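Local coordinates for protein ALKF (Bacillus cereus, PDB 3ZBO) that is of unknown function but is related to the HEAT-like repeat DNA glycosylases and has affinity for branched DNA structures, at residues V107-S112 / D117-W122; S136-L141 / N148-S153; E160-T165 / N178-T183; V184-V189 / E221-E226; I204-R209 / S214-A219. All blocks are in the same frame, centred on the assembly; numbering follows the deposited sequence. Where two conformers were deposited one is given.

Interaction 1: V107-S112 / D117-W122; sequences VTLSES and DVADKW
L109 carries this contact: its two methyls reach across to V118 and W122, one turn apart on the facing helix. CD2 is the busier branch. It lies 3.6 Å from W122 CZ3, on the six-membered half of the indole, at a slant that is neither over the face nor at the edge, and 3.8 Å from V118 CG1. CD1 stays with V118, 3.9 Å from its CB. With CG anti to the backbone N, a chi1 of 180° directs the isobutyl group of L109 toward the facing helix, where it ends against the valine and the indole together. V118 CG1 also lies against one face of the W122 ring, 3.4 Å above the plane and toward the rim. All this is carbon against carbon. The polar end of the indole is served separately, NE1 being hydrogen-bonded to D89. Just past L109 the helix finishes in a turn in which S112 gives both its backbone N and its OG to L109 O, the hydroxyl at 2.8 Å on a lone pair. The contact thus joins helix 98-110 to helix 115-124 across a short connection, with F88 and I92 of helix 85-94 bordering L109 and W122, and C137 of helix 128-144 against L109 as well.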
# COMPACT_ATOMS: atom_id res chain seq x y z
N VAL A 107 -3.72 2.70 0.23
CA VAL A 107 -3.39 4.11 0.43
C VAL A 107 -4.73 4.90 0.44
O VAL A 107 -4.87 5.78 1.33
CB VAL A 107 -2.48 4.58 -0.70
CG1 VAL A 107 -2.21 6.09 -0.55
CG2 VAL A 107 -1.15 3.84 -0.77
N THR A 108 -5.67 4.60 -0.45
CA THR A 108 -6.97 5.27 -0.38
C THR A 108 -7.63 5.02 0.99
O THR A 108 -8.10 5.91 1.64
CB THR A 108 -7.81 4.74 -1.48
OG1 THR A 108 -7.16 5.05 -2.74
CG2 THR A 108 -9.17 5.44 -1.52
N LEU A 109 -7.53 3.76 1.45
CA LEU A 109 -8.08 3.44 2.81
C LEU A 109 -7.44 4.24 3.93
O LEU A 109 -8.13 4.67 4.87
CB LEU A 109 -8.01 1.91 3.06
CG LEU A 109 -8.54 1.41 4.43
CD1 LEU A 109 -10.08 1.73 4.50
CD2 LEU A 109 -8.29 -0.07 4.58
N SER A 110 -6.12 4.43 3.83
CA SER A 110 -5.41 5.18 4.91
C SER A 110 -5.87 6.63 4.98
O SER A 110 -5.56 7.27 6.00
CB SER A 110 -3.84 5.08 4.66
OG SER A 110 -3.50 5.92 3.59
N GLU A 111 -6.58 7.09 3.95
CA GLU A 111 -7.04 8.50 3.90
C GLU A 111 -8.52 8.59 4.28
O GLU A 111 -9.09 9.69 4.22
CB GLU A 111 -6.81 9.06 2.51
CG GLU A 111 -5.29 9.32 2.18
CD GLU A 111 -4.65 10.34 3.12
OE1 GLU A 111 -5.34 11.33 3.48
OE2 GLU A 111 -3.48 10.17 3.51
N SER A 112 -9.12 7.45 4.63
CA SER A 112 -10.51 7.43 5.01
C SER A 112 -10.64 7.64 6.52
O SER A 112 -9.66 7.69 7.25
CB SER A 112 -11.08 6.06 4.63
OG SER A 112 -10.73 5.15 5.63
N ASP A 117 -10.50 0.05 11.26
CA ASP A 117 -11.54 -0.99 11.38
C ASP A 117 -11.50 -1.93 10.16
O ASP A 117 -11.55 -3.16 10.26
CB ASP A 117 -12.87 -0.32 11.46
CG ASP A 117 -13.11 0.28 12.85
OD1 ASP A 117 -12.37 -0.09 13.83
OD2 ASP A 117 -14.03 1.11 12.95
N VAL A 118 -11.40 -1.34 8.94
CA VAL A 118 -11.39 -2.11 7.72
C VAL A 118 -10.04 -2.88 7.60
O VAL A 118 -10.03 -4.08 7.33
CB VAL A 118 -11.57 -1.24 6.51
CG1 VAL A 118 -11.45 -2.11 5.22
CG2 VAL A 118 -12.96 -0.58 6.57
N ALA A 119 -8.94 -2.21 7.88
CA ALA A 119 -7.65 -2.94 7.80
C ALA A 119 -7.56 -4.10 8.74
O ALA A 119 -7.02 -5.15 8.42
CB ALA A 119 -6.48 -1.94 8.11
N ASP A 120 -8.09 -3.93 9.94
CA ASP A 120 -8.14 -5.07 10.89
C ASP A 120 -8.93 -6.28 10.38
O ASP A 120 -8.48 -7.47 10.50
CB ASP A 120 -8.71 -4.66 12.25
CG ASP A 120 -7.83 -3.67 13.00
OD1 ASP A 120 -6.59 -3.57 12.72
OD2 ASP A 120 -8.36 -3.07 13.96
N LYS A 121 -10.09 -6.00 9.75
CA LYS A 121 -10.84 -7.07 9.16
C LYS A 121 -10.05 -7.73 8.08
O LYS A 121 -10.03 -8.96 7.90
CB LYS A 121 -12.18 -6.57 8.60
CG LYS A 121 -13.12 -6.22 9.74
CD LYS A 121 -14.46 -5.80 9.09
CE LYS A 121 -15.34 -5.17 10.18
NZ LYS A 121 -16.78 -5.20 9.59
N TRP A 122 -9.37 -6.91 7.25
CA TRP A 122 -8.61 -7.47 6.18
C TRP A 122 -7.45 -8.33 6.67
O TRP A 122 -7.16 -9.39 6.10
CB TRP A 122 -8.10 -6.36 5.16
CG TRP A 122 -9.22 -5.80 4.38
CD1 TRP A 122 -10.54 -6.24 4.40
CD2 TRP A 122 -9.16 -4.70 3.48
NE1 TRP A 122 -11.33 -5.45 3.49
CE2 TRP A 122 -10.49 -4.49 2.96
CE3 TRP A 122 -8.12 -3.83 3.10
CZ2 TRP A 122 -10.76 -3.50 2.01
CZ3 TRP A 122 -8.40 -2.82 2.22
CH2 TRP A 122 -9.76 -2.68 1.67

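Interaction 2: S136-L141 / N148-S153; sequences SCYCWL and NAFSES
F150 lays the far end of its ring against L141, whose CB is 3.8 Å from CZ and 3.9 Å from CE1. The backbone joins in: L141 O approaches the rim of the phenyl ring in its own plane, 3.6 Å from CZ, where the ring hydrogens would present a slightly positive edge. One ring face of F150 carries the methyl of its neighbour A149, CB standing 4.0 Å above the plane. Y138 contributes less. Its CD2 comes within 4.4 Å of F150 CE1, an oblique approach. A chi1 of -50° sends the F150 ring off the chain toward helix 128-144. The hydroxyl of Y138 is engaged beyond the contact, hydrogen-bonded to D120 and K154 and weakly to Q116. Directly after F150 the chain turns into a helix, with S151 as N-cap and its OG bonded to K154 N. The phenylalanine therefore plugs the lead-in to helix 152-165 onto the last turns of helix 128-144. Helix 115-124 also borders the contact, Q116 touching both F150 and L141 and A119 touching Y138, while R145 of the intervening loop packs on F150.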
# COMPACT_ATOMS: atom_id res chain seq x y z
N SER A 136 -0.40 -3.08 4.83
CA SER A 136 0.09 -1.89 4.13
C SER A 136 -0.61 -0.61 4.67
O SER A 136 0.06 0.39 4.87
CB SER A 136 -0.12 -1.99 2.63
OG SER A 136 0.66 -3.10 2.07
N CYS A 137 -1.92 -0.71 4.85
CA CYS A 137 -2.65 0.49 5.33
C CYS A 137 -2.08 0.90 6.65
O CYS A 137 -1.92 2.14 6.82
CB CYS A 137 -4.08 0.04 5.46
SG CYS A 137 -5.15 1.42 6.04
N TYR A 138 -1.76 -0.02 7.55
CA TYR A 138 -1.15 0.42 8.81
C TYR A 138 0.16 1.16 8.57
O TYR A 138 0.49 2.12 9.28
CB TYR A 138 -0.93 -0.68 9.85
CG TYR A 138 -2.15 -0.88 10.70
CD1 TYR A 138 -3.18 -1.74 10.30
CD2 TYR A 138 -2.29 -0.11 11.87
CE1 TYR A 138 -4.31 -1.85 11.12
CE2 TYR A 138 -3.44 -0.29 12.70
CZ TYR A 138 -4.39 -1.12 12.30
OH TYR A 138 -5.49 -1.24 13.13
N CYS A 139 0.99 0.67 7.65
CA CYS A 139 2.25 1.40 7.38
C CYS A 139 1.94 2.82 6.93
O CYS A 139 2.64 3.75 7.38
CB CYS A 139 3.04 0.72 6.28
SG CYS A 139 3.56 -0.94 6.66
N TRP A 140 0.92 3.05 6.07
CA TRP A 140 0.63 4.39 5.59
C TRP A 140 0.04 5.20 6.71
O TRP A 140 0.36 6.42 6.79
CB TRP A 140 -0.36 4.35 4.39
CG TRP A 140 0.09 3.34 3.34
CD1 TRP A 140 -0.80 2.54 2.64
CD2 TRP A 140 1.41 2.94 2.90
NE1 TRP A 140 -0.13 1.70 1.76
CE2 TRP A 140 1.22 1.86 1.96
CE3 TRP A 140 2.76 3.28 3.28
CZ2 TRP A 140 2.27 1.25 1.29
CZ3 TRP A 140 3.79 2.67 2.66
CH2 TRP A 140 3.57 1.62 1.67
N LEU A 141 -0.78 4.60 7.57
CA LEU A 141 -1.36 5.38 8.71
C LEU A 141 -0.25 5.80 9.67
O LEU A 141 -0.26 6.97 10.16
CB LEU A 141 -2.31 4.47 9.49
CG LEU A 141 -3.62 4.17 8.81
CD1 LEU A 141 -4.28 3.16 9.67
CD2 LEU A 141 -4.47 5.42 8.66
N ASN A 148 -0.86 9.15 18.89
CA ASN A 148 -2.07 8.94 19.70
C ASN A 148 -3.28 8.40 18.94
O ASN A 148 -4.29 7.99 19.58
CB ASN A 148 -2.33 10.23 20.51
CG ASN A 148 -3.03 11.31 19.70
OD1 ASN A 148 -2.93 11.39 18.49
ND2 ASN A 148 -3.79 12.15 20.38
N ALA A 149 -3.17 8.27 17.61
CA ALA A 149 -4.20 7.60 16.85
C ALA A 149 -4.13 6.12 17.03
O ALA A 149 -5.08 5.44 16.58
CB ALA A 149 -4.09 8.04 15.33
N PHE A 150 -3.11 5.57 17.70
CA PHE A 150 -2.97 4.11 17.86
C PHE A 150 -2.89 3.68 19.27
O PHE A 150 -2.32 4.40 20.12
CB PHE A 150 -1.65 3.65 17.16
CG PHE A 150 -1.53 4.19 15.77
CD1 PHE A 150 -2.12 3.51 14.71
CD2 PHE A 150 -0.91 5.39 15.52
CE1 PHE A 150 -2.06 4.02 13.37
CE2 PHE A 150 -0.81 5.88 14.26
CZ PHE A 150 -1.39 5.22 13.14
N SER A 151 -3.50 2.54 19.54
CA SER A 151 -3.35 1.87 20.82
C SER A 151 -1.95 1.20 20.86
O SER A 151 -1.64 0.36 19.96
CB SER A 151 -4.42 0.77 20.97
OG SER A 151 -4.01 -0.13 21.93
N GLU A 152 -1.09 1.53 21.83
CA GLU A 152 0.26 0.96 21.91
C GLU A 152 0.17 -0.55 22.13
O GLU A 152 0.88 -1.35 21.53
CB GLU A 152 1.12 1.64 23.00
CG GLU A 152 2.44 1.05 23.16
CD GLU A 152 3.32 1.73 24.22
OE1 GLU A 152 3.13 2.97 24.44
OE2 GLU A 152 4.16 1.04 24.82
N SER A 153 -0.79 -1.02 22.96
CA SER A 153 -0.89 -2.44 23.10
C SER A 153 -1.37 -3.15 21.80
O SER A 153 -0.91 -4.25 21.56
CB SER A 153 -1.88 -2.80 24.32
OG SER A 153 -3.13 -2.31 24.02

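Interaction 3: E160-T165 / N178-T183; sequences EMVKDT and NNFLNT
The apolar contact comes from one valine set against two neighbouring residues of the opposite helix. V162 sends its two methyls to different partners. CG1 meets L181 tip to tip, 3.7 Å from CG and only 3.5 Å from CD2, the latter a closer fit than carbons usually make. CG2 points to the phenyl ring of F180, 4.1 Å from CD2 and at a slant to it. F180 has its CG anti to the backbone N (chi1 178°), whereas CG of L181 stands anti to the carbonyl carbon (chi1 -62°), so that each side chain meets a different methyl of the valine. F180 also meets W135 of helix 128-144 edge-to-face.

The hydrogen bonds stay within each segment and give the side-chain donors backbone carbonyl acceptors. T165 OG1 bonds to M161 O at 2.7 Å and T183 OG1 to N179 O at 2.8 Å, each hydroxyl standing well above the carbonyl plane. N182 ND2 does likewise with N178 O.

One ion pair lies within 160-165: K163 NZ is 3.3 Å from E160 OE1, while E160 OE2 has a second partner in K194 of helix 192-202.

Packing of consecutive helices in this way, with V162 of helix 152-165 on F180 and L181 of helix 171-187, is consistent with the stacked helices of the HEAT-like DNA glycosylase relatives.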
# COMPACT_ATOMS: atom_id res chain seq x y z
N GLU A 160 3.99 -8.79 17.63
CA GLU A 160 4.13 -10.20 18.01
C GLU A 160 3.53 -11.15 16.99
O GLU A 160 4.13 -12.19 16.70
CB GLU A 160 3.46 -10.43 19.36
CG GLU A 160 4.21 -9.86 20.52
CD GLU A 160 5.57 -10.44 20.73
OE1 GLU A 160 5.77 -11.67 20.55
OE2 GLU A 160 6.52 -9.72 21.11
N MET A 161 2.42 -10.74 16.36
CA MET A 161 1.82 -11.53 15.31
C MET A 161 2.76 -11.63 14.10
O MET A 161 2.96 -12.70 13.53
CB MET A 161 0.47 -10.95 14.94
CG MET A 161 -0.20 -11.73 13.89
SD MET A 161 -0.69 -13.36 14.42
CE MET A 161 -1.49 -12.98 15.97
N VAL A 162 3.39 -10.52 13.76
CA VAL A 162 4.36 -10.61 12.68
C VAL A 162 5.53 -11.54 13.07
O VAL A 162 5.88 -12.45 12.31
CB VAL A 162 4.94 -9.20 12.34
CG1 VAL A 162 6.14 -9.35 11.32
CG2 VAL A 162 3.88 -8.32 11.76
N LYS A 163 6.12 -11.40 14.27
CA LYS A 163 7.18 -12.30 14.73
C LYS A 163 6.76 -13.79 14.62
O LYS A 163 7.54 -14.62 14.12
CB LYS A 163 7.54 -12.00 16.20
CG LYS A 163 8.67 -12.89 16.79
CD LYS A 163 8.83 -12.56 18.28
CE LYS A 163 7.89 -13.41 19.07
NZ LYS A 163 8.43 -13.64 20.47
N ASP A 164 5.54 -14.05 15.06
CA ASP A 164 5.11 -15.45 15.23
C ASP A 164 4.73 -16.06 13.91
O ASP A 164 4.84 -17.33 13.79
CB ASP A 164 3.95 -15.55 16.16
CG ASP A 164 4.35 -15.31 17.64
OD1 ASP A 164 5.52 -15.39 17.99
OD2 ASP A 164 3.43 -14.95 18.43
N THR A 165 4.36 -15.25 12.90
CA THR A 165 3.67 -15.82 11.75
C THR A 165 4.16 -15.35 10.37
O THR A 165 3.78 -15.94 9.32
CB THR A 165 2.15 -15.56 11.73
OG1 THR A 165 1.84 -14.14 11.50
CG2 THR A 165 1.46 -15.97 13.11
N ASN A 178 6.57 -7.14 6.65
CA ASN A 178 7.94 -6.62 6.81
C ASN A 178 7.98 -5.08 6.81
O ASN A 178 8.75 -4.49 7.62
CB ASN A 178 8.83 -7.23 5.69
CG ASN A 178 10.31 -6.97 5.93
OD1 ASN A 178 10.90 -6.08 5.26
ND2 ASN A 178 10.86 -7.76 6.78
N ASN A 179 7.18 -4.52 5.90
CA ASN A 179 7.04 -3.06 5.83
C ASN A 179 6.51 -2.59 7.22
O ASN A 179 7.02 -1.55 7.75
CB ASN A 179 6.13 -2.71 4.60
CG ASN A 179 6.03 -1.24 4.34
OD1 ASN A 179 6.85 -0.48 4.85
ND2 ASN A 179 5.11 -0.85 3.43
N PHE A 180 5.56 -3.30 7.79
CA PHE A 180 5.04 -2.87 9.09
C PHE A 180 6.19 -2.87 10.14
O PHE A 180 6.25 -1.93 10.94
CB PHE A 180 3.84 -3.79 9.44
CG PHE A 180 3.22 -3.49 10.79
CD1 PHE A 180 2.23 -2.52 10.89
CD2 PHE A 180 3.63 -4.21 11.89
CE1 PHE A 180 1.61 -2.25 12.13
CE2 PHE A 180 3.03 -3.96 13.14
CZ PHE A 180 2.00 -2.95 13.28
N LEU A 181 7.01 -3.89 10.21
CA LEU A 181 8.15 -3.90 11.16
C LEU A 181 9.01 -2.67 10.95
O LEU A 181 9.35 -1.98 11.91
CB LEU A 181 9.09 -5.13 10.96
CG LEU A 181 8.43 -6.47 11.17
CD1 LEU A 181 9.64 -7.45 11.13
CD2 LEU A 181 7.75 -6.57 12.65
N ASN A 182 9.37 -2.40 9.68
CA ASN A 182 10.20 -1.22 9.44
C ASN A 182 9.55 0.05 9.80
O ASN A 182 10.19 0.90 10.39
CB ASN A 182 10.43 -1.09 7.93
CG ASN A 182 11.58 -1.81 7.43
OD1 ASN A 182 12.71 -1.22 7.45
ND2 ASN A 182 11.33 -2.87 6.69
N THR A 183 8.25 0.17 9.56
CA THR A 183 7.53 1.44 9.74
C THR A 183 7.32 1.66 11.22
O THR A 183 7.45 2.82 11.69
CB THR A 183 6.19 1.40 8.99
OG1 THR A 183 6.47 1.23 7.60
CG2 THR A 183 5.52 2.80 9.16

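Interaction 4: V184-V189 / E221-E226; sequences VAISYV and ESIQKE
The flat group here is the carboxylate of E226, and I186 meets the stem below it rather than the group itself. Both carboxylate oxygens are taken by arginines following in the chain: OE2 forms a salt bridge with R236 NH1 and OE1 one with R229 NH1. Gripped by two cations, the group probably stays ionised even though the residue is buried. A bend in the glutamate chain (chi2 -88°) lets its end go to the arginines while CB faces the hydrophobic side.

Against that stem I186 lies at about a right angle. Its CD1 is 3.6 Å from E226 CB, and CG1 follows at 3.7 Å from the same atom. The same CD1 methyl rests 3.9 Å from the carbonyl oxygen I223 O, one turn back, and 4.2 Å from I223 CG2.

The second half of the contact belongs to A185, where the backbones come nearest, 6.8 Å between the CA atoms of A185 and I223. The small methyl permits this approach: A185 CB touches I223 CD1 at 3.6 Å and sits 3.8 Å from CG1. I223 holds CG1 anti to the carbonyl carbon (chi1 -71°), which places the ethyl arm against the alanine, and it packs onward against V196 and A199 of helix 192-202.

The end of helix 171-187 is further tied to the chain beyond helix 219-228, I186 pairing through its backbone with G233 and S187 OG with F234 O. With A185 and I186 packed on I223 and on the aliphatic stem of E226, helix 219-228, which follows the hairpin, lies against the C-terminal end of helix 171-187, consistent with the stacked helices of a HEAT-like protein.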
# COMPACT_ATOMS: atom_id res chain seq x y z
N VAL A 184 6.95 0.62 11.98
CA VAL A 184 6.78 0.80 13.48
C VAL A 184 8.15 1.24 14.02
O VAL A 184 8.23 2.18 14.82
CB VAL A 184 6.31 -0.50 14.17
CG1 VAL A 184 6.37 -0.27 15.73
CG2 VAL A 184 4.83 -0.80 13.73
N ALA A 185 9.24 0.58 13.60
CA ALA A 185 10.56 0.95 14.23
C ALA A 185 10.93 2.38 14.00
O ALA A 185 11.65 2.95 14.87
CB ALA A 185 11.58 -0.01 13.69
N ILE A 186 10.61 2.94 12.85
CA ILE A 186 10.99 4.30 12.54
C ILE A 186 9.92 5.30 12.86
O ILE A 186 10.22 6.41 13.35
CB ILE A 186 11.41 4.35 11.04
CG1 ILE A 186 12.64 3.50 10.80
CG2 ILE A 186 11.65 5.83 10.63
CD1 ILE A 186 13.85 3.76 11.75
N SER A 187 8.64 5.02 12.57
CA SER A 187 7.61 6.04 12.67
C SER A 187 6.70 5.94 13.91
O SER A 187 5.87 6.82 14.06
CB SER A 187 6.73 6.04 11.42
OG SER A 187 7.52 6.34 10.25
N TYR A 188 6.88 4.93 14.74
CA TYR A 188 6.09 4.78 15.97
C TYR A 188 6.99 4.58 17.15
O TYR A 188 7.21 3.49 17.65
CB TYR A 188 5.12 3.58 15.78
CG TYR A 188 4.11 3.57 16.99
CD1 TYR A 188 3.17 4.55 17.09
CD2 TYR A 188 4.21 2.53 17.90
CE1 TYR A 188 2.24 4.48 18.23
CE2 TYR A 188 3.32 2.39 18.99
CZ TYR A 188 2.39 3.43 19.14
OH TYR A 188 1.55 3.33 20.23
N VAL A 189 7.55 5.71 17.60
CA VAL A 189 8.60 5.63 18.63
C VAL A 189 8.23 4.96 19.93
O VAL A 189 9.13 4.41 20.60
CB VAL A 189 9.28 6.99 18.93
CG1 VAL A 189 9.93 7.54 17.70
CG2 VAL A 189 8.34 8.01 19.53
N GLU A 221 18.27 -4.45 8.57
CA GLU A 221 19.14 -3.60 7.73
C GLU A 221 18.44 -2.31 7.35
O GLU A 221 19.02 -1.18 7.36
CB GLU A 221 19.58 -4.34 6.46
CG GLU A 221 20.49 -3.54 5.51
CD GLU A 221 20.84 -4.32 4.23
OE1 GLU A 221 20.00 -4.53 3.29
OE2 GLU A 221 21.95 -4.80 4.22
N SER A 222 17.18 -2.45 6.91
CA SER A 222 16.42 -1.30 6.37
C SER A 222 16.21 -0.29 7.51
O SER A 222 16.35 0.94 7.30
CB SER A 222 15.10 -1.75 5.77
OG SER A 222 15.41 -2.60 4.69
N ILE A 223 15.87 -0.82 8.68
CA ILE A 223 15.68 0.06 9.90
C ILE A 223 17.03 0.70 10.24
O ILE A 223 17.06 1.92 10.45
CB ILE A 223 15.22 -0.76 11.11
CG1 ILE A 223 13.79 -1.19 10.88
CG2 ILE A 223 15.41 -0.02 12.46
CD1 ILE A 223 13.49 -2.38 11.79
N GLN A 224 18.12 -0.06 10.19
CA GLN A 224 19.40 0.55 10.48
C GLN A 224 19.75 1.68 9.52
O GLN A 224 20.31 2.72 9.96
CB GLN A 224 20.52 -0.53 10.53
CG GLN A 224 21.89 0.08 10.93
CD GLN A 224 21.84 0.64 12.37
OE1 GLN A 224 22.15 1.79 12.62
NE2 GLN A 224 21.39 -0.19 13.30
N LYS A 225 19.41 1.55 8.25
CA LYS A 225 19.71 2.62 7.25
C LYS A 225 18.95 3.87 7.63
O LYS A 225 19.47 4.97 7.45
CB LYS A 225 19.44 2.15 5.79
CG LYS A 225 20.42 1.13 5.43
CD LYS A 225 20.18 0.52 4.03
CE LYS A 225 21.20 -0.64 3.82
NZ LYS A 225 21.17 -1.10 2.41
N GLU A 226 17.70 3.73 8.07
CA GLU A 226 16.98 4.90 8.48
C GLU A 226 17.52 5.53 9.74
O GLU A 226 17.62 6.76 9.78
CB GLU A 226 15.48 4.54 8.68
CG GLU A 226 14.82 4.12 7.33
CD GLU A 226 14.27 5.31 6.58
OE1 GLU A 226 15.04 6.14 6.04
OE2 GLU A 226 13.02 5.39 6.53

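Interaction 5: I204-R209 / S214-A219; sequences IVEVKR and SSLLNA
S214 OG gives its proton to E206 OE2 at 2.6 Å, arriving on the anti lone pair of the carboxylate, away from the other oxygen. E206 reaches it with an extended chain, CG anti to the backbone N (chi1 175°), and L216 CD2 lies 3.7 Å from E206 CG on the same sheet face. A water donates to S214 OG and accepts from R209 N, so the serine hydroxyl is held on both counts. R209 itself folds back over S215, whose CB lies 3.7 Å above the centre of the guanidinium plane; a bend at chi3 (-64°) brings the group there, and NH2 is bound to K213 O.

The strands carrying these side chains form a two-stranded antiparallel beta hairpin between helices 192-202 and 219-228, E206 and L216 on one face, S215 on the other. V205 and L217 form one hydrogen-bonded pair, V205 N reaching L217 O at 3.0 Å with an N-H...O angle of 167°. V207 and S215 form the next, V207 N meeting S215 O at 2.9 Å, and E206 sits opposite L216 as the non-hydrogen-bonded pair between them.

On the face shared by V205, V207, S215 and L217, the valines and the leucine pack together: V207 CG2 touches L217 CD1 at 3.6 Å. V205 and L217 also press on N178 of helix 171-187. The same helix takes hold of the first strand through K174, which bonds to E206 O, and through E171, which accepts from K208 N. At the far end I204 CD1 packs 3.7 Å from N218 CB, and N218 acts as N-cap of helix 219-228, its OD1 accepting from E221 N.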
# COMPACT_ATOMS: atom_id res chain seq x y z
N ILE A 204 15.96 -12.53 7.88
CA ILE A 204 15.65 -12.37 6.49
C ILE A 204 14.26 -13.00 6.17
O ILE A 204 13.94 -14.10 6.61
CB ILE A 204 16.66 -13.13 5.59
CG1 ILE A 204 18.08 -12.53 5.79
CG2 ILE A 204 16.27 -13.08 4.10
CD1 ILE A 204 18.14 -11.06 5.35
N VAL A 205 13.47 -12.24 5.40
CA VAL A 205 12.14 -12.70 4.98
C VAL A 205 12.19 -12.86 3.47
O VAL A 205 12.61 -11.93 2.73
CB VAL A 205 11.09 -11.58 5.33
CG1 VAL A 205 9.72 -11.89 4.65
CG2 VAL A 205 10.94 -11.57 6.89
N GLU A 206 11.85 -14.07 3.03
CA GLU A 206 11.96 -14.40 1.60
C GLU A 206 10.58 -14.35 0.97
O GLU A 206 9.70 -15.16 1.31
CB GLU A 206 12.63 -15.80 1.39
CG GLU A 206 12.60 -16.11 -0.10
CD GLU A 206 13.18 -17.46 -0.42
OE1 GLU A 206 13.61 -18.23 0.44
OE2 GLU A 206 13.23 -17.72 -1.65
N VAL A 207 10.41 -13.37 0.09
CA VAL A 207 9.17 -13.21 -0.68
C VAL A 207 9.37 -13.91 -2.04
O VAL A 207 10.11 -13.46 -2.90
CB VAL A 207 8.86 -11.73 -0.93
CG1 VAL A 207 7.53 -11.58 -1.68
CG2 VAL A 207 8.74 -10.98 0.42
N LYS A 208 8.69 -15.07 -2.15
CA LYS A 208 8.73 -15.83 -3.43
C LYS A 208 7.82 -15.18 -4.41
O LYS A 208 6.78 -14.64 -4.05
CB LYS A 208 8.28 -17.24 -3.11
CG LYS A 208 9.29 -17.90 -2.21
CD LYS A 208 8.81 -19.25 -1.81
CE LYS A 208 9.76 -19.75 -0.67
NZ LYS A 208 9.16 -20.94 0.04
N ARG A 209 8.29 -15.16 -5.66
CA ARG A 209 7.56 -14.42 -6.71
C ARG A 209 7.56 -15.26 -8.00
O ARG A 209 8.56 -15.94 -8.34
CB ARG A 209 8.28 -13.09 -6.95
CG ARG A 209 8.26 -12.23 -5.67
CD ARG A 209 8.84 -10.86 -5.91
NE ARG A 209 10.28 -10.99 -6.27
CZ ARG A 209 11.05 -9.90 -6.39
NH1 ARG A 209 10.48 -8.72 -6.16
NH2 ARG A 209 12.33 -9.97 -6.70
N SER A 214 13.32 -14.62 -5.90
CA SER A 214 12.79 -14.17 -4.61
C SER A 214 13.40 -12.84 -4.26
O SER A 214 14.52 -12.49 -4.62
CB SER A 214 13.13 -15.17 -3.55
OG SER A 214 12.39 -16.38 -3.74
N SER A 215 12.62 -12.06 -3.51
CA SER A 215 13.11 -10.89 -2.80
C SER A 215 13.52 -11.28 -1.39
O SER A 215 12.70 -11.84 -0.67
CB SER A 215 11.98 -9.87 -2.80
OG SER A 215 12.52 -8.72 -2.20
N LEU A 216 14.80 -11.07 -1.03
CA LEU A 216 15.23 -11.33 0.35
C LEU A 216 15.19 -10.04 1.20
O LEU A 216 16.15 -9.16 1.06
CB LEU A 216 16.67 -11.89 0.32
CG LEU A 216 16.79 -13.23 -0.43
CD1 LEU A 216 18.21 -13.82 -0.16
CD2 LEU A 216 15.80 -14.24 0.08
N LEU A 217 14.08 -9.89 1.95
CA LEU A 217 13.94 -8.60 2.70
C LEU A 217 14.77 -8.70 3.99
O LEU A 217 14.84 -9.72 4.64
CB LEU A 217 12.49 -8.46 3.05
CG LEU A 217 11.61 -8.29 1.77
CD1 LEU A 217 10.16 -8.12 2.14
CD2 LEU A 217 12.03 -7.15 0.84
N ASN A 218 15.27 -7.56 4.45
CA ASN A 218 16.03 -7.52 5.70
C ASN A 218 15.66 -6.25 6.45
O ASN A 218 16.25 -5.14 6.29
CB ASN A 218 17.50 -7.42 5.28
CG ASN A 218 18.46 -7.46 6.47
OD1 ASN A 218 18.11 -7.26 7.63
ND2 ASN A 218 19.76 -7.73 6.14
N ALA A 219 14.66 -6.46 7.31
CA ALA A 219 14.06 -5.30 8.04
C ALA A 219 15.13 -4.75 8.99
O ALA A 219 15.17 -3.53 9.17
CB ALA A 219 12.83 -5.75 8.86
O HOH W 1 10.70 -16.97 -5.89

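In the fold
Interactions 1, 2 and 3 come one after another along the chain, whereas interaction 5 is nested inside the loop that interaction 4 closes. Helix 152-165 serves interactions 2 and 3, and helix 171-187 serves 3 and 4. Centres of interactions 1 and 2 are 10 Å apart, those of 2 and 3 13 Å, and those of 3 and 4 12 Å, with atoms touching at every step: W140 on N179, for example, and N182 on S222. Interaction 5 meets interaction 3 through N178, yet lies about 17 Å from interaction 1 at nearest atoms. Successive helices thus build a continuous array, consistent with the HEAT-like family, with the hairpin added on one side.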